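Local atomic coordinates of benzoylformate Decarboxylase (Polynucleobacter necessarius, PDB entry 4K9Q), a protein that probably catalyses the thiamine diphosphate-dependent decarboxylation of benzoylformate to benzaldehyde, with magnesium ion as the anchor for the cofactor's diphosphate. Residues Glu102-Glu107 against Ser157-Asp162. Sequence-based numbering, arbitrary orientation.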
ATOM      1  N   GLU A 102       5.091 -20.992 -12.722  1.00 15.79           N
ATOM      2  CA  GLU A 102       4.569 -21.500 -13.987  1.00 14.17           C
ATOM      3  C   GLU A 102       3.149 -20.992 -14.233  1.00 16.88           C
ATOM      4  O   GLU A 102       2.713 -20.920 -15.378  1.00 17.39           O
ATOM      5  CB  GLU A 102       4.578 -23.033 -14.023  1.00 18.05           C
ATOM      6  CG  GLU A 102       5.953 -23.690 -13.859  1.00 16.39           C
ATOM      7  CD  GLU A 102       6.800 -23.661 -15.127  1.00 26.02           C
ATOM      8  OE1 GLU A 102       6.287 -23.316 -16.215  1.00 24.12           O
ATOM      9  OE2 GLU A 102       7.999 -23.994 -15.028  1.00 29.95           O
ATOM     10  N   MET A 103       2.432 -20.631 -13.164  1.00 13.21           N
ATOM     11  CA  MET A 103       1.034 -20.196 -13.297  1.00 12.00           C
ATOM     12  C   MET A 103       0.729 -18.819 -12.695  1.00 12.51           C
ATOM     13  O   MET A 103      -0.353 -18.260 -12.925  1.00 13.48           O
ATOM     14  CB  MET A 103       0.086 -21.230 -12.662  1.00 13.49           C
ATOM     15  CG  MET A 103       0.076 -22.590 -13.349  1.00 14.06           C
ATOM     16  SD  MET A 103      -1.315 -23.637 -12.864  1.00 13.75           S
ATOM     17  CE  MET A 103      -0.811 -24.208 -11.230  1.00 12.62           C
ATOM     18  N   LEU A 104       1.671 -18.280 -11.929  1.00 12.83           N
ATOM     19  CA  LEU A 104       1.436 -17.082 -11.121  1.00 13.98           C
ATOM     20  C   LEU A 104       0.758 -15.924 -11.848  1.00 13.86           C
ATOM     21  O   LEU A 104      -0.100 -15.248 -11.285  1.00 12.36           O
ATOM     22  CB  LEU A 104       2.753 -16.574 -10.533  1.00 19.57           C
ATOM     23  CG  LEU A 104       3.052 -16.826  -9.064  1.00 22.42           C
ATOM     24  CD1 LEU A 104       4.321 -16.058  -8.695  1.00 14.50           C
ATOM     25  CD2 LEU A 104       1.853 -16.423  -8.175  1.00 16.72           C
ATOM     26  N   LEU A 105       1.182 -15.664 -13.082  1.00 13.03           N
ATOM     27  CA  LEU A 105       0.660 -14.530 -13.839  1.00 14.52           C
ATOM     28  C   LEU A 105      -0.862 -14.554 -13.961  1.00 13.65           C
ATOM     29  O   LEU A 105      -1.516 -13.512 -13.941  1.00 15.88           O
ATOM     30  CB  LEU A 105       1.298 -14.498 -15.231  1.00 14.31           C
ATOM     31  CG  LEU A 105       0.725 -13.504 -16.244  1.00 15.71           C
ATOM     32  CD1 LEU A 105       0.989 -12.059 -15.812  1.00 15.35           C
ATOM     33  CD2 LEU A 105       1.325 -13.792 -17.623  1.00 15.68           C
ATOM     34  N   ASN A 106      -1.429 -15.746 -14.098  1.00 11.83           N
ATOM     35  CA  ASN A 106      -2.864 -15.865 -14.282  1.00 12.74           C
ATOM     36  C   ASN A 106      -3.647 -16.209 -13.012  1.00 15.54           C
ATOM     37  O   ASN A 106      -4.855 -16.456 -13.071  1.00 15.69           O
ATOM     38  CB  ASN A 106      -3.152 -16.861 -15.405  1.00 15.43           C
ATOM     39  CG  ASN A 106      -2.402 -16.513 -16.678  1.00 19.90           C
ATOM     40  OD1 ASN A 106      -1.361 -17.107 -16.974  1.00 28.02           O
ATOM     41  ND2 ASN A 106      -2.904 -15.528 -17.420  1.00 20.93           N
ATOM     42  N   GLU A 107      -2.949 -16.229 -11.877  1.00 11.47           N
ATOM     43  CA  GLU A 107      -3.580 -16.281 -10.548  1.00 12.43           C
ATOM     44  C   GLU A 107      -4.577 -17.427 -10.344  1.00 12.24           C
ATOM     45  O   GLU A 107      -5.771 -17.202 -10.118  1.00 14.62           O
ATOM     46  CB  GLU A 107      -4.211 -14.924 -10.197  1.00 13.17           C
ATOM     47  CG  GLU A 107      -3.182 -13.774 -10.201  1.00 12.75           C
ATOM     48  CD  GLU A 107      -3.774 -12.403  -9.888  1.00 15.35           C
ATOM     49  OE1 GLU A 107      -5.004 -12.309  -9.652  1.00 15.92           O
ATOM     50  OE2 GLU A 107      -2.991 -11.419  -9.886  1.00 13.77           O
ATOM     51  N   SER A 157       7.372 -14.312   0.569  1.00  9.94           N
ATOM     52  CA  SER A 157       6.462 -15.106  -0.234  1.00 11.81           C
ATOM     53  C   SER A 157       7.309 -15.914  -1.207  1.00 11.24           C
ATOM     54  O   SER A 157       8.060 -15.343  -2.002  1.00 10.91           O
ATOM     55  CB  SER A 157       5.518 -14.172  -0.996  1.00 12.63           C
ATOM     56  OG  SER A 157       4.703 -14.894  -1.897  1.00 11.81           O
ATOM     57  N   LEU A 158       7.178 -17.238  -1.158  1.00  9.87           N
ATOM     58  CA  LEU A 158       8.120 -18.140  -1.815  1.00 10.63           C
ATOM     59  C   LEU A 158       7.432 -19.109  -2.788  1.00 10.26           C
ATOM     60  O   LEU A 158       6.845 -20.105  -2.379  1.00 11.81           O
ATOM     61  CB  LEU A 158       8.917 -18.897  -0.738  1.00 11.45           C
ATOM     62  CG  LEU A 158       9.687 -17.940   0.198  1.00 12.42           C
ATOM     63  CD1 LEU A 158      10.068 -18.591   1.488  1.00 12.81           C
ATOM     64  CD2 LEU A 158      10.908 -17.356  -0.495  1.00 13.15           C
ATOM     65  N   PRO A 159       7.486 -18.807  -4.090  1.00  9.48           N
ATOM     66  CA  PRO A 159       6.865 -19.693  -5.089  1.00 10.93           C
ATOM     67  C   PRO A 159       7.359 -21.144  -4.983  1.00 12.16           C
ATOM     68  O   PRO A 159       8.555 -21.378  -4.862  1.00 11.95           O
ATOM     69  CB  PRO A 159       7.293 -19.064  -6.418  1.00 12.53           C
ATOM     70  CG  PRO A 159       7.421 -17.601  -6.095  1.00 11.69           C
ATOM     71  CD  PRO A 159       7.990 -17.556  -4.694  1.00 12.03           C
ATOM     72  N   LEU A 160       6.443 -22.103  -5.065  1.00 11.43           N
ATOM     73  CA  LEU A 160       6.746 -23.489  -4.694  1.00 12.36           C
ATOM     74  C   LEU A 160       7.773 -24.149  -5.601  1.00 12.81           C
ATOM     75  O   LEU A 160       8.459 -25.089  -5.195  1.00 13.12           O
ATOM     76  CB  LEU A 160       5.460 -24.324  -4.663  1.00 12.65           C
ATOM     77  CG  LEU A 160       4.792 -24.566  -6.017  1.00 13.33           C
ATOM     78  CD1 LEU A 160       5.277 -25.892  -6.592  1.00 14.38           C
ATOM     79  CD2 LEU A 160       3.279 -24.576  -5.855  1.00 15.86           C
ATOM     80  N   ASP A 161       7.860 -23.660  -6.829  1.00 12.99           N
ATOM     81  CA  ASP A 161       8.753 -24.251  -7.822  1.00 12.65           C
ATOM     82  C   ASP A 161      10.213 -23.829  -7.672  1.00 13.28           C
ATOM     83  O   ASP A 161      11.085 -24.398  -8.332  1.00 13.40           O
ATOM     84  CB  ASP A 161       8.253 -23.973  -9.252  1.00 12.20           C
ATOM     85  CG  ASP A 161       8.084 -22.479  -9.561  1.00 14.67           C
ATOM     86  OD1 ASP A 161       7.638 -21.700  -8.687  1.00 14.28           O
ATOM     87  OD2 ASP A 161       8.380 -22.087 -10.716  1.00 17.37           O
ATOM     88  N   ASP A 162      10.491 -22.847  -6.812  1.00 12.04           N
ATOM     89  CA  ASP A 162      11.859 -22.347  -6.683  1.00 13.88           C
ATOM     90  C   ASP A 162      12.792 -23.374  -6.033  1.00 12.44           C
ATOM     91  O   ASP A 162      13.979 -23.444  -6.370  1.00 12.99           O
ATOM     92  CB  ASP A 162      11.907 -21.067  -5.842  1.00 12.52           C
ATOM     93  CG  ASP A 162      11.336 -19.846  -6.561  1.00 15.08           C
ATOM     94  OD1 ASP A 162      10.944 -19.935  -7.744  1.00 16.24           O
ATOM     95  OD2 ASP A 162      11.296 -18.780  -5.916  1.00 12.10           O
TER
HETATM   96  O   HOH W   1       9.408 -23.323 -12.728  1.00 23.25           O
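Asp161 and Glu102 are joined through one water, which gives a hydrogen to each carboxylate: its oxygen lies 2.6 Å from Asp161 OD2 and 2.8 Å from Glu102 OE2. The site lies in the N-terminal thiamine diphosphate-binding domain, an alpha/beta fold with a parallel sheet. Glu102-Glu107 lies in the loop after strand 93-98, while Ser157-Pro159 ends the neighbouring parallel strand 154-159 and Leu160-Asp162 turn away from it. The two bonds meet at the water at about 124°, and the carboxylate oxygens Asp161 OD2 and Glu102 OE2 stay 4.7 Å apart; the shared water probably eases the repulsion between the like charges. With CG between the backbone N and the carbonyl carbon (chi1 57°), the Asp161 carboxylate turns toward 102-107, OD2 to the water and OD1 to the backbone N-H of Arg101, whose guanidinium pairs with Asp162. Asp161 OD2 also comes within 4.0 Å of Glu102 N without bonding it. Nearer the sheet the meeting turns apolar. Leu104 CD1 touches Pro159 CG on the proline ring at 4.3 Å, a loose touch between side chains directed toward each other. CD1 extends away from Leu104 CA (chi2 -172°), which carries the methyl toward the ring. Gln98 of strand 93-98 packs against both residues, while Ala130 of a neighbouring subunit also lies against Leu104. At the C-terminal end of 102-107, Glu107 pairs with Lys304 of one neighbouring subunit and Arg141 of another. Within 102-107, two overlapping turns are closed by Asn106 N to Met103 O and Glu107 N to Leu104 O; beyond the strand, Asp162 N reaches back to Pro159 O at 3.1 Å.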